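Local coordinates for protein nisin leader peptide-processing serine protease NisP (Lactococcus lactis subsp. lactis, PDB 4MZD) that removes the leader peptide from the precursor of the lantibiotic nisin, acting as a subtilisin-like serine protease that probably uses a charge-relay triad, at residues D70-M75 against G159-V164; Y88-K93 against L363-D368; E105-L110 against F338-T343; G153-N158 against P166-N171; I308-G313 against S353-K358. All coordinates share one frame; numbering follows the deposited sequence.

How the contacts relate
From the N terminus, segment 70-75 meets 159-164 (contact 1), tying the first helix to the loop between helix 147-156 and strand 169-174. Contact 2 starts at 88-93, between the two segments of contact 1, and ends at 363-368, so it crosses contact 1 and encloses contacts 3, 4 and 5. Contact 3 joins the turn after strand 95-100 to the hairpin strand 337-340; it also crosses contact 1 and encloses contact 4, the short closure 153-158 to 166-171, itself crossed with contact 1. Contact 5 follows contacts 1 and 4 in series, crosses contact 3, and sets strand 308-311 against the start of helix 356-370. Lys-358 links contacts 1, 4 and 5 through Asp-74 and Gln-154.

Contact 1: D70-M75 against G159-V164; sequences DYQWDM and GNILGV
Gln-72 and Leu-162 are joined by a two-bond pairing in which the side-chain amide of the glutamine engages both backbone polar groups of the leucine. Leu-162 N gives a nearly straight bond to Gln-72 OE1 (2.9 Å, 169°), and Gln-72 NE2 returns one to Leu-162 O, also 2.9 Å. The NE2 bond is not exactly flat, since Leu-162 O sits 17° out of the plane of the Gln-72 amide. Two bonds on the same amide fix its rotation. Alongside, the CB of Ile-161 comes within 3.3 Å of Gln-72 OE1, the two side chains running at about a right angle.

Farther along, Met-75 curls over the backbone of 162-164. Its chain is bent at both chi2 and chi3, which brings Met-75 CE to 3.5 Å from Leu-162 O and SD to 3.4 Å from Val-164 CG1. Gln-72 occupies the N-cap position of helix 73-79, at the centre of an inverse gamma turn, and the contact thus lays the start of this helix on the loop that leaves the helix bearing the predicted catalytic His-147 in the subtilisin-like fold. In the second shell, Asp-109 accepts from the backbone N of Asn-160, and Gly-163 O is bonded to the hydroxyl of Tyr-85. The amide and thioether themselves are buried, with Phe-338 of the hairpin strand packing on Ile-161 and Gln-154 on Met-75.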
# COMPACT_ATOMS: atom_id res chain seq x y z
N ASP A 70 -14.48 -15.55 -8.97
CA ASP A 70 -14.94 -15.00 -10.24
C ASP A 70 -15.12 -13.49 -10.22
O ASP A 70 -15.11 -12.85 -11.27
CB ASP A 70 -16.24 -15.68 -10.67
CG ASP A 70 -16.03 -17.11 -11.11
OD1 ASP A 70 -14.91 -17.44 -11.55
OD2 ASP A 70 -16.99 -17.91 -11.04
N TYR A 71 -15.27 -12.92 -9.03
CA TYR A 71 -15.40 -11.47 -8.88
C TYR A 71 -14.04 -10.78 -8.88
O TYR A 71 -13.97 -9.55 -8.95
CB TYR A 71 -16.11 -11.12 -7.57
CG TYR A 71 -17.56 -11.51 -7.50
CD1 TYR A 71 -18.41 -11.33 -8.59
CD2 TYR A 71 -18.10 -12.04 -6.33
CE1 TYR A 71 -19.74 -11.69 -8.53
CE2 TYR A 71 -19.43 -12.40 -6.26
CZ TYR A 71 -20.25 -12.22 -7.36
OH TYR A 71 -21.57 -12.58 -7.28
N GLN A 72 -12.96 -11.55 -8.81
CA GLN A 72 -11.62 -10.99 -8.62
C GLN A 72 -10.86 -10.77 -9.93
O GLN A 72 -9.78 -11.32 -10.13
CB GLN A 72 -10.81 -11.87 -7.67
CG GLN A 72 -11.41 -11.99 -6.29
CD GLN A 72 -10.46 -12.66 -5.34
OE1 GLN A 72 -10.54 -13.86 -5.12
NE2 GLN A 72 -9.54 -11.88 -4.79
N TRP A 73 -11.42 -9.94 -10.80
CA TRP A 73 -10.77 -9.61 -12.07
C TRP A 73 -9.34 -9.13 -11.84
O TRP A 73 -8.45 -9.37 -12.66
CB TRP A 73 -11.57 -8.53 -12.84
CG TRP A 73 -11.70 -7.22 -12.08
CD1 TRP A 73 -12.72 -6.85 -11.26
CD2 TRP A 73 -10.77 -6.13 -12.08
NE1 TRP A 73 -12.48 -5.61 -10.73
CE2 TRP A 73 -11.30 -5.14 -11.23
CE3 TRP A 73 -9.55 -5.90 -12.72
CZ2 TRP A 73 -10.63 -3.94 -10.98
CZ3 TRP A 73 -8.89 -4.70 -12.47
CH2 TRP A 73 -9.43 -3.74 -11.61
N ASP A 74 -9.14 -8.42 -10.74
CA ASP A 74 -7.86 -7.79 -10.43
C ASP A 74 -6.80 -8.83 -10.05
O ASP A 74 -5.62 -8.68 -10.38
CB ASP A 74 -8.06 -6.76 -9.31
CG ASP A 74 -8.61 -7.38 -8.03
OD1 ASP A 74 -9.60 -8.15 -8.11
OD2 ASP A 74 -8.05 -7.11 -6.95
N MET A 75 -7.23 -9.88 -9.35
CA MET A 75 -6.35 -10.97 -8.98
C MET A 75 -6.08 -11.86 -10.19
O MET A 75 -4.96 -12.32 -10.39
CB MET A 75 -6.97 -11.78 -7.83
CG MET A 75 -6.00 -12.38 -6.84
SD MET A 75 -4.85 -11.18 -6.10
CE MET A 75 -5.77 -10.24 -4.87
N GLY A 159 -9.58 -18.13 1.17
CA GLY A 159 -10.89 -18.69 1.43
C GLY A 159 -11.86 -18.33 0.34
O GLY A 159 -11.72 -18.75 -0.81
N ASN A 160 -12.87 -17.54 0.68
CA ASN A 160 -13.89 -17.18 -0.28
C ASN A 160 -13.36 -16.25 -1.37
O ASN A 160 -13.88 -16.24 -2.50
CB ASN A 160 -15.10 -16.60 0.44
CG ASN A 160 -15.58 -17.50 1.56
OD1 ASN A 160 -15.68 -18.72 1.39
ND2 ASN A 160 -15.88 -16.92 2.71
N ILE A 161 -12.34 -15.46 -1.03
CA ILE A 161 -11.50 -14.81 -2.02
C ILE A 161 -10.06 -15.23 -1.77
O ILE A 161 -9.73 -15.79 -0.71
CB ILE A 161 -11.60 -13.26 -2.00
CG1 ILE A 161 -11.00 -12.67 -0.73
CG2 ILE A 161 -13.03 -12.81 -2.20
CD1 ILE A 161 -10.77 -11.19 -0.82
N LEU A 162 -9.21 -14.95 -2.75
CA LEU A 162 -7.78 -15.26 -2.67
C LEU A 162 -6.96 -13.99 -2.81
O LEU A 162 -7.22 -13.15 -3.68
CB LEU A 162 -7.38 -16.22 -3.79
CG LEU A 162 -8.00 -17.61 -3.67
CD1 LEU A 162 -7.71 -18.42 -4.92
CD2 LEU A 162 -7.53 -18.34 -2.43
N GLY A 163 -5.95 -13.86 -1.96
CA GLY A 163 -4.93 -12.84 -2.12
C GLY A 163 -3.88 -13.27 -3.13
O GLY A 163 -4.00 -14.34 -3.74
N VAL A 164 -2.84 -12.47 -3.30
CA VAL A 164 -1.78 -12.86 -4.22
C VAL A 164 -0.96 -14.03 -3.69
O VAL A 164 -0.36 -14.77 -4.47
CB VAL A 164 -0.82 -11.69 -4.56
CG1 VAL A 164 -1.51 -10.65 -5.43
CG2 VAL A 164 -0.19 -11.10 -3.30

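Contact 2: Y88-K93 against L363-D368; sequences YQPSKK and LALVVD
Asp-368 OD2 is gripped from both faces of its carboxylate plane: the Tyr-88 hydroxyl donates from one side, OH to OD2 2.6 Å, and the backbone of Ser-91 from the other, N to OD2 2.8 Å. The second bond is almost straight, 172° at the hydrogen. The other oxygen of Asp-368, OD1, takes a bond from Ser-91 OG at 2.7 Å on its syn lone pair. With three donors on its two oxygens the carboxylate is fixed in rotation and probably stays ionised. Ser-91 OG in turn accepts from Lys-93 N, making an ST turn that sets the hydroxyl in place.

Tyr-88 reaches the aspartate with its ring swung anti to the backbone N (chi1 -170°), and ring and carboxylate planes stand 62° apart. Leu-365 CD2 touches both the proline and the ring: Pro-90 CD at 3.8 Å and Tyr-88 CD2 at 4.0 Å.

The segment 88-93 is the linker from helix 83-87 to strand 95-100, and it lies here along the outer side of helix 356-370. Tyr-88 also packs on Leu-401 of helix 397-402, while Ile-94, just before the strand, touches Ala-364 and Asp-368.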
# COMPACT_ATOMS: atom_id res chain seq x y z
N TYR A 88 3.86 -22.02 -6.73
CA TYR A 88 4.61 -21.90 -5.49
C TYR A 88 3.74 -21.73 -4.25
O TYR A 88 2.79 -20.94 -4.25
CB TYR A 88 5.61 -20.73 -5.57
CG TYR A 88 6.55 -20.73 -4.40
CD1 TYR A 88 7.54 -21.70 -4.31
CD2 TYR A 88 6.42 -19.81 -3.37
CE1 TYR A 88 8.39 -21.75 -3.23
CE2 TYR A 88 7.28 -19.84 -2.28
CZ TYR A 88 8.26 -20.82 -2.22
OH TYR A 88 9.12 -20.89 -1.15
N GLN A 89 4.08 -22.46 -3.20
CA GLN A 89 3.43 -22.34 -1.90
C GLN A 89 4.46 -21.91 -0.86
O GLN A 89 5.45 -22.61 -0.66
CB GLN A 89 2.83 -23.70 -1.49
CG GLN A 89 2.57 -23.84 -0.01
CD GLN A 89 1.49 -22.91 0.48
OE1 GLN A 89 0.45 -22.75 -0.16
NE2 GLN A 89 1.74 -22.27 1.62
N PRO A 90 4.25 -20.76 -0.21
CA PRO A 90 5.26 -20.26 0.73
C PRO A 90 5.36 -21.05 2.03
O PRO A 90 4.40 -21.66 2.49
CB PRO A 90 4.79 -18.84 1.02
CG PRO A 90 3.30 -18.91 0.84
CD PRO A 90 3.09 -19.85 -0.31
N SER A 91 6.56 -21.01 2.60
CA SER A 91 6.81 -21.54 3.93
C SER A 91 6.30 -20.58 4.99
O SER A 91 5.81 -19.49 4.69
CB SER A 91 8.31 -21.74 4.13
OG SER A 91 8.94 -20.51 4.48
N LYS A 92 6.43 -20.98 6.25
CA LYS A 92 6.03 -20.14 7.37
C LYS A 92 7.13 -19.18 7.81
O LYS A 92 6.94 -18.40 8.75
CB LYS A 92 5.60 -21.01 8.56
CG LYS A 92 4.34 -21.81 8.30
CD LYS A 92 3.18 -20.91 7.91
CE LYS A 92 1.86 -21.67 7.97
NZ LYS A 92 0.73 -20.81 7.55
N LYS A 93 8.28 -19.21 7.13
CA LYS A 93 9.40 -18.37 7.52
C LYS A 93 9.28 -16.93 7.02
O LYS A 93 9.87 -16.01 7.60
CB LYS A 93 10.71 -18.98 7.03
CG LYS A 93 11.11 -20.26 7.72
CD LYS A 93 12.46 -20.75 7.23
CE LYS A 93 13.52 -19.65 7.31
NZ LYS A 93 13.49 -18.72 6.15
N LEU A 363 6.35 -10.11 -3.84
CA LEU A 363 7.74 -10.02 -3.42
C LEU A 363 8.05 -11.01 -2.31
O LEU A 363 9.13 -11.60 -2.30
CB LEU A 363 8.07 -8.61 -2.96
CG LEU A 363 8.28 -7.58 -4.05
CD1 LEU A 363 8.31 -6.21 -3.40
CD2 LEU A 363 9.58 -7.85 -4.81
N ALA A 364 7.12 -11.17 -1.38
CA ALA A 364 7.33 -12.12 -0.29
C ALA A 364 7.45 -13.55 -0.84
O ALA A 364 8.28 -14.32 -0.36
CB ALA A 364 6.22 -11.99 0.73
N LEU A 365 6.64 -13.90 -1.83
CA LEU A 365 6.76 -15.22 -2.47
C LEU A 365 8.17 -15.43 -3.02
O LEU A 365 8.75 -16.49 -2.84
CB LEU A 365 5.73 -15.39 -3.59
CG LEU A 365 4.25 -15.48 -3.18
CD1 LEU A 365 3.36 -15.40 -4.41
CD2 LEU A 365 3.96 -16.75 -2.39
N VAL A 366 8.70 -14.41 -3.69
CA VAL A 366 10.04 -14.43 -4.27
C VAL A 366 11.13 -14.57 -3.22
O VAL A 366 12.08 -15.35 -3.38
CB VAL A 366 10.32 -13.11 -5.06
CG1 VAL A 366 11.80 -13.00 -5.45
CG2 VAL A 366 9.43 -13.02 -6.28
N VAL A 367 11.00 -13.80 -2.15
CA VAL A 367 11.97 -13.86 -1.07
C VAL A 367 12.05 -15.29 -0.53
O VAL A 367 13.13 -15.83 -0.33
CB VAL A 367 11.61 -12.88 0.06
CG1 VAL A 367 12.42 -13.18 1.31
CG2 VAL A 367 11.84 -11.44 -0.39
N ASP A 368 10.88 -15.89 -0.33
CA ASP A 368 10.78 -17.24 0.20
C ASP A 368 11.28 -18.29 -0.80
O ASP A 368 12.07 -19.17 -0.44
CB ASP A 368 9.34 -17.52 0.61
CG ASP A 368 9.19 -18.73 1.50
OD1 ASP A 368 9.73 -18.71 2.63
OD2 ASP A 368 8.51 -19.70 1.09

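Contact 3: E105-L110 against F338-T343; sequences EEHPDL and FTTTNT
His-107 lies against Thr-340, the imidazole spread over a methyl group. The histidine opens the His-Pro-Asp-Leu turn that follows strand 95-100, whose last residue is the predicted charge-relay Asp-100, as in subtilisin; the threonine belongs to strand 337-340, one arm of a two-stranded antiparallel hairpin.

From its CB, His-107 turns the ring anti to the backbone N (chi1 -166°), across toward the hairpin. On one edge of the ring His-107 ND1 accepts a bond from Asp-109 N at 3.0 Å, the donor only 5° out of the ring plane, and this closes the turn on itself. His-107 CD2, on another part of the rim, points at Thr-341 O, 3.3 Å away and near the ring plane. His-107 CE1 meets the methyl: Thr-340 CG2 is 3.4 Å from it and 3.8 Å from the ring centroid, 28° off the normal, a CH-pi contact displaced toward the rim. At the tip, NE2 is bonded to the carbonyl O of Trp-345, which together with the accepting ND1 is consistent with a proton on NE2. Both ring nitrogens are therefore satisfied, and their bonds hold the plane of the imidazole against the strand.

Thr-340 also stands between two other residues of the turn. Its CG2 faces Asp-109 OD2 at 3.9 Å, an oxygen held by the Tyr-346 hydroxyl. Its hydroxyl turns to the other side, bonded to Thr-149 O on the helix of the predicted catalytic His-147, and there Leu-110 CD1 approaches Thr-340 OG1 to 3.9 Å.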
# COMPACT_ATOMS: atom_id res chain seq x y z
N GLU A 105 -8.87 -9.73 13.02
CA GLU A 105 -8.16 -11.01 13.08
C GLU A 105 -9.08 -12.20 12.84
O GLU A 105 -8.65 -13.25 12.37
CB GLU A 105 -7.44 -11.19 14.42
CG GLU A 105 -6.21 -10.31 14.60
CD GLU A 105 -5.42 -10.70 15.84
OE1 GLU A 105 -5.95 -10.51 16.95
OE2 GLU A 105 -4.28 -11.20 15.70
N GLU A 106 -10.36 -12.04 13.19
CA GLU A 106 -11.30 -13.14 13.10
C GLU A 106 -11.93 -13.27 11.71
O GLU A 106 -12.79 -14.12 11.51
CB GLU A 106 -12.36 -13.02 14.19
CG GLU A 106 -13.35 -11.88 14.02
CD GLU A 106 -12.94 -10.59 14.72
OE1 GLU A 106 -13.86 -9.86 15.15
OE2 GLU A 106 -11.73 -10.30 14.85
N HIS A 107 -11.52 -12.45 10.74
CA HIS A 107 -12.07 -12.63 9.40
C HIS A 107 -11.76 -14.05 8.92
O HIS A 107 -10.61 -14.47 8.95
CB HIS A 107 -11.50 -11.62 8.42
CG HIS A 107 -12.28 -11.56 7.15
ND1 HIS A 107 -12.33 -12.62 6.27
CD2 HIS A 107 -13.10 -10.60 6.66
CE1 HIS A 107 -13.14 -12.30 5.27
NE2 HIS A 107 -13.62 -11.09 5.48
N PRO A 108 -12.79 -14.80 8.47
CA PRO A 108 -12.53 -16.20 8.13
C PRO A 108 -11.48 -16.43 7.04
O PRO A 108 -10.84 -17.48 7.06
CB PRO A 108 -13.91 -16.72 7.68
CG PRO A 108 -14.69 -15.50 7.35
CD PRO A 108 -14.21 -14.46 8.32
N ASP A 109 -11.30 -15.48 6.12
CA ASP A 109 -10.31 -15.69 5.07
C ASP A 109 -8.89 -15.33 5.52
O ASP A 109 -7.93 -15.65 4.82
CB ASP A 109 -10.63 -14.86 3.83
CG ASP A 109 -11.89 -15.31 3.11
OD1 ASP A 109 -12.34 -16.47 3.30
OD2 ASP A 109 -12.41 -14.49 2.32
N LEU A 110 -8.79 -14.65 6.66
CA LEU A 110 -7.51 -14.09 7.13
C LEU A 110 -6.94 -14.71 8.39
O LEU A 110 -5.74 -14.66 8.61
CB LEU A 110 -7.66 -12.59 7.40
CG LEU A 110 -8.23 -11.72 6.28
CD1 LEU A 110 -8.35 -10.27 6.72
CD2 LEU A 110 -7.40 -11.85 5.02
N PHE A 338 -12.91 -6.45 -5.23
CA PHE A 338 -13.63 -7.12 -4.16
C PHE A 338 -12.62 -7.66 -3.15
O PHE A 338 -11.73 -8.43 -3.50
CB PHE A 338 -14.39 -8.27 -4.81
CG PHE A 338 -15.43 -8.91 -3.94
CD1 PHE A 338 -16.61 -8.25 -3.64
CD2 PHE A 338 -15.25 -10.19 -3.48
CE1 PHE A 338 -17.58 -8.87 -2.86
CE2 PHE A 338 -16.21 -10.81 -2.71
CZ PHE A 338 -17.38 -10.16 -2.41
N THR A 339 -12.75 -7.25 -1.90
CA THR A 339 -11.79 -7.65 -0.89
C THR A 339 -12.44 -7.85 0.48
O THR A 339 -13.62 -7.53 0.68
CB THR A 339 -10.61 -6.67 -0.83
OG1 THR A 339 -9.52 -7.28 -0.13
CG2 THR A 339 -11.02 -5.38 -0.15
N THR A 340 -11.67 -8.42 1.40
CA THR A 340 -12.11 -8.64 2.78
C THR A 340 -12.26 -7.32 3.52
O THR A 340 -11.47 -6.42 3.33
CB THR A 340 -11.06 -9.48 3.52
OG1 THR A 340 -9.77 -8.92 3.32
CG2 THR A 340 -11.02 -10.90 2.98
N THR A 341 -13.26 -7.21 4.40
CA THR A 341 -13.34 -6.01 5.22
C THR A 341 -13.74 -6.33 6.67
O THR A 341 -13.99 -7.49 7.02
CB THR A 341 -14.22 -4.92 4.56
OG1 THR A 341 -14.02 -3.67 5.24
CG2 THR A 341 -15.68 -5.32 4.58
N ASN A 342 -13.76 -5.30 7.52
CA ASN A 342 -13.85 -5.49 8.96
C ASN A 342 -15.27 -5.76 9.48
O ASN A 342 -15.50 -5.75 10.69
CB ASN A 342 -13.20 -4.33 9.72
CG ASN A 342 -14.00 -3.06 9.62
OD1 ASN A 342 -14.86 -2.94 8.75
ND2 ASN A 342 -13.73 -2.11 10.50
N THR A 343 -16.18 -6.06 8.57
CA THR A 343 -17.49 -6.58 8.93
C THR A 343 -17.45 -8.10 9.09
O THR A 343 -18.42 -8.70 9.56
CB THR A 343 -18.48 -6.31 7.80
OG1 THR A 343 -17.96 -6.88 6.59
CG2 THR A 343 -18.71 -4.81 7.61

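Contact 4: G153-N158 against P166-N171; sequences GQITAN and PGITVN
Thr-156 and Gly-167 draw together the end of helix 147-156 and the approach to strand 169-174, the helix-to-strand half of a beta-alpha-beta crossover in which strand 117-120 comes before the helix and pairs in parallel with 169-174. Two hydrogen bonds carry the polar part. Gly-167 N donates to Thr-156 O over 2.9 Å, and the N-H points almost straight at the oxygen (175°). The threonine then uses its side chain: with OG1 anti to the backbone N (chi1 -164°), the Thr-156 hydroxyl donates to Ile-168 O at 2.6 Å, in the carbonyl plane and on a lone pair. The same hydroxyl is bonded to Ser-113 OG, so this buried group serves both neighbours.

Apolar contacts follow on the side of the sheet. Thr-156 CG2 meets Val-170 CG1 tip to tip at 3.9 Å. Ile-155 lays its CG2 branch between two partners, 3.8 Å from Ile-168 CG2 and 4.1 Å from Val-170 CG1, and also touches Val-96 and Ile-98 on the neighbouring strand 95-100 and Pro-357 on helix 356-370.

The remaining contacts gather round Pro-166 and Gly-167. The chain turns at Gly-167 with a positive phi of 82°, next to the Asn-158 side chain. That side chain crosses the ring of Pro-166 at about a right angle, with Asn-158 OD1 3.6 Å from Pro-166 CB, and Pro-166 CA makes a CA-H...O contact of 3.5 Å to Ala-157 O.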
# COMPACT_ATOMS: atom_id res chain seq x y z
N GLY A 153 -6.37 -8.60 2.92
CA GLY A 153 -6.96 -9.60 2.05
C GLY A 153 -6.23 -9.70 0.72
O GLY A 153 -6.07 -10.80 0.17
N GLN A 154 -5.79 -8.56 0.19
CA GLN A 154 -5.07 -8.55 -1.07
C GLN A 154 -3.76 -9.32 -0.99
O GLN A 154 -3.29 -9.86 -1.99
CB GLN A 154 -4.80 -7.12 -1.53
CG GLN A 154 -6.07 -6.36 -1.86
CD GLN A 154 -6.77 -6.97 -3.03
OE1 GLN A 154 -6.26 -6.92 -4.15
NE2 GLN A 154 -7.91 -7.62 -2.78
N ILE A 155 -3.14 -9.33 0.19
CA ILE A 155 -1.91 -10.08 0.38
C ILE A 155 -2.18 -11.57 0.56
O ILE A 155 -1.55 -12.39 -0.12
CB ILE A 155 -1.12 -9.58 1.62
CG1 ILE A 155 -0.85 -8.07 1.51
CG2 ILE A 155 0.19 -10.34 1.76
CD1 ILE A 155 -0.19 -7.48 2.72
N THR A 156 -3.10 -11.92 1.46
CA THR A 156 -3.08 -13.25 2.06
C THR A 156 -4.42 -13.97 2.14
O THR A 156 -4.46 -15.10 2.63
CB THR A 156 -2.45 -13.17 3.47
OG1 THR A 156 -2.10 -14.48 3.91
CG2 THR A 156 -3.41 -12.53 4.49
N ALA A 157 -5.51 -13.37 1.69
CA ALA A 157 -6.80 -14.05 1.82
C ALA A 157 -6.71 -15.46 1.28
O ALA A 157 -6.14 -15.71 0.21
CB ALA A 157 -7.91 -13.29 1.14
N ASN A 158 -7.30 -16.40 2.00
CA ASN A 158 -7.24 -17.80 1.62
C ASN A 158 -8.55 -18.49 1.91
O ASN A 158 -8.64 -19.34 2.79
CB ASN A 158 -6.09 -18.48 2.36
CG ASN A 158 -5.77 -19.84 1.80
OD1 ASN A 158 -6.22 -20.20 0.71
ND2 ASN A 158 -4.97 -20.61 2.53
N PRO A 166 -1.94 -16.59 -1.00
CA PRO A 166 -2.91 -17.06 -0.01
C PRO A 166 -2.25 -17.74 1.19
O PRO A 166 -1.44 -18.66 1.03
CB PRO A 166 -3.76 -18.05 -0.81
CG PRO A 166 -3.67 -17.53 -2.22
CD PRO A 166 -2.25 -17.07 -2.35
N GLY A 167 -2.59 -17.27 2.38
CA GLY A 167 -2.11 -17.86 3.61
C GLY A 167 -0.72 -17.43 4.05
O GLY A 167 -0.26 -17.86 5.11
N ILE A 168 -0.04 -16.59 3.27
CA ILE A 168 1.27 -16.11 3.69
C ILE A 168 1.14 -15.34 5.01
O ILE A 168 0.16 -14.64 5.24
CB ILE A 168 1.96 -15.27 2.59
CG1 ILE A 168 3.47 -15.27 2.76
CG2 ILE A 168 1.38 -13.86 2.52
CD1 ILE A 168 4.20 -14.84 1.50
N THR A 169 2.12 -15.49 5.89
CA THR A 169 2.03 -14.88 7.21
C THR A 169 2.05 -13.36 7.12
O THR A 169 2.87 -12.78 6.41
CB THR A 169 3.19 -15.37 8.10
OG1 THR A 169 3.13 -16.80 8.18
CG2 THR A 169 3.07 -14.80 9.50
N VAL A 170 1.12 -12.73 7.84
CA VAL A 170 1.11 -11.28 7.96
C VAL A 170 1.17 -10.87 9.43
O VAL A 170 0.50 -11.47 10.29
CB VAL A 170 -0.11 -10.64 7.27
CG1 VAL A 170 -0.06 -10.91 5.78
CG2 VAL A 170 -1.42 -11.12 7.87
N ASN A 171 1.99 -9.85 9.70
CA ASN A 171 2.10 -9.25 11.02
C ASN A 171 1.58 -7.82 10.93
O ASN A 171 1.71 -7.19 9.89
CB ASN A 171 3.54 -9.31 11.50
CG ASN A 171 3.99 -10.73 11.79
OD1 ASN A 171 3.34 -11.47 12.52
ND2 ASN A 171 5.09 -11.13 11.18

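Contact 5: I308-G313 against S353-K358; sequences IYAPAG and SFATPK
Ala-310 and Pro-311 meet Ala-355 and Lys-358 in a buried contact of small side chains finished by one charged group, where the end of strand 308-311 abuts the start of helix 356-370 near the middle of the catalytic domain. The methyl groups touch: Ala-310 CB lies 3.9 Å from Ala-355 CB, and the latter presses closer to the strand backbone, 3.3 Å from Ala-310 O. Ala-312 CB adds a looser touch, 4.2 Å from Ala-355 CB.

Lys-358 reaches back along its own helix. Its chain, extended as far as CE, carries Lys-358 CD past Pro-311 CD at 4.0 Å, the two side chains at about a right angle, and the bend at chi4 (76°) turns the ammonium toward the backbone. Lys-358 NZ donates to Pro-311 O at 3.0 Å. It also makes a salt bridge with Asp-74 and a hydrogen bond to Gln-154. With Phe-354 O, four oxygens surround the buried charge and must share its three N-H groups; the bond from Lys-358 NZ to Phe-354 O is the longer of the two backbone ones, 3.2 Å, and comes from above the carbonyl plane.

This is the serine-bearing helix start of the subtilisin fold: the segment begins with Ser-353, predicted to act in the charge relay, and its OG is bonded to His-147 NE2. Phe-354, whose carbonyl the lysine bonds, is the residue after the serine, and its ring meets that of His-147. Ser-353 OG is bonded as well to the carbonyl O of the C-terminal Arg-488, consistent with the reported C-terminal autocleavage.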
# COMPACT_ATOMS: atom_id res chain seq x y z
N ILE A 308 6.20 0.56 -10.19
CA ILE A 308 5.52 -0.59 -10.76
C ILE A 308 4.03 -0.37 -10.53
O ILE A 308 3.64 0.30 -9.58
CB ILE A 308 6.01 -1.90 -10.12
CG1 ILE A 308 5.39 -3.11 -10.83
CG2 ILE A 308 5.71 -1.93 -8.62
CD1 ILE A 308 5.97 -4.44 -10.38
N TYR A 309 3.21 -0.93 -11.42
CA TYR A 309 1.77 -0.73 -11.34
C TYR A 309 1.05 -2.06 -11.18
O TYR A 309 1.49 -3.09 -11.70
CB TYR A 309 1.26 0.00 -12.58
CG TYR A 309 1.83 1.40 -12.69
CD1 TYR A 309 1.11 2.50 -12.23
CD2 TYR A 309 3.09 1.61 -13.23
CE1 TYR A 309 1.64 3.77 -12.31
CE2 TYR A 309 3.63 2.88 -13.31
CZ TYR A 309 2.90 3.96 -12.84
OH TYR A 309 3.41 5.23 -12.92
N ALA A 310 -0.05 -2.05 -10.43
CA ALA A 310 -0.86 -3.25 -10.28
C ALA A 310 -2.33 -2.83 -10.16
O ALA A 310 -2.63 -1.65 -9.95
CB ALA A 310 -0.41 -4.06 -9.08
N PRO A 311 -3.26 -3.78 -10.31
CA PRO A 311 -4.67 -3.38 -10.35
C PRO A 311 -5.17 -2.67 -9.09
O PRO A 311 -5.10 -3.22 -7.98
CB PRO A 311 -5.40 -4.70 -10.59
CG PRO A 311 -4.41 -5.50 -11.39
CD PRO A 311 -3.08 -5.18 -10.74
N ALA A 312 -5.72 -1.47 -9.31
CA ALA A 312 -6.27 -0.60 -8.27
C ALA A 312 -7.70 -0.19 -8.58
O ALA A 312 -8.38 0.37 -7.72
CB ALA A 312 -5.41 0.64 -8.12
N GLY A 313 -8.15 -0.41 -9.82
CA GLY A 313 -9.49 -0.03 -10.24
C GLY A 313 -9.55 1.33 -10.91
O GLY A 313 -8.54 1.88 -11.36
N SER A 353 -3.72 1.82 -2.59
CA SER A 353 -3.56 0.98 -1.40
C SER A 353 -3.84 -0.50 -1.66
O SER A 353 -3.46 -1.32 -0.83
CB SER A 353 -4.46 1.44 -0.28
OG SER A 353 -5.81 1.41 -0.68
N PHE A 354 -4.53 -0.82 -2.75
CA PHE A 354 -4.89 -2.20 -3.06
C PHE A 354 -4.04 -2.80 -4.17
O PHE A 354 -4.07 -4.01 -4.38
CB PHE A 354 -6.39 -2.29 -3.32
CG PHE A 354 -7.18 -1.71 -2.21
CD1 PHE A 354 -7.15 -2.30 -0.95
CD2 PHE A 354 -7.87 -0.52 -2.37
CE1 PHE A 354 -7.81 -1.73 0.11
CE2 PHE A 354 -8.56 0.04 -1.30
CZ PHE A 354 -8.53 -0.57 -0.06
N ALA A 355 -3.28 -1.95 -4.87
CA ALA A 355 -2.24 -2.39 -5.79
C ALA A 355 -0.98 -2.77 -5.01
O ALA A 355 -0.35 -3.80 -5.27
CB ALA A 355 -1.92 -1.29 -6.79
N THR A 356 -0.63 -1.93 -4.04
CA THR A 356 0.55 -2.09 -3.21
C THR A 356 0.68 -3.49 -2.57
O THR A 356 1.72 -4.13 -2.71
CB THR A 356 0.61 -0.94 -2.18
OG1 THR A 356 0.60 0.30 -2.90
CG2 THR A 356 1.86 -0.99 -1.35
N PRO A 357 -0.38 -3.99 -1.91
CA PRO A 357 -0.27 -5.32 -1.29
C PRO A 357 -0.12 -6.45 -2.29
O PRO A 357 0.41 -7.51 -1.92
CB PRO A 357 -1.60 -5.45 -0.52
CG PRO A 357 -2.52 -4.44 -1.15
CD PRO A 357 -1.60 -3.30 -1.49
N LYS A 358 -0.60 -6.28 -3.51
CA LYS A 358 -0.38 -7.30 -4.53
C LYS A 358 1.12 -7.43 -4.79
O LYS A 358 1.66 -8.53 -4.88
CB LYS A 358 -1.11 -6.96 -5.83
CG LYS A 358 -2.63 -6.95 -5.72
CD LYS A 358 -3.24 -6.71 -7.10
CE LYS A 358 -4.75 -6.94 -7.17
NZ LYS A 358 -5.55 -5.85 -6.57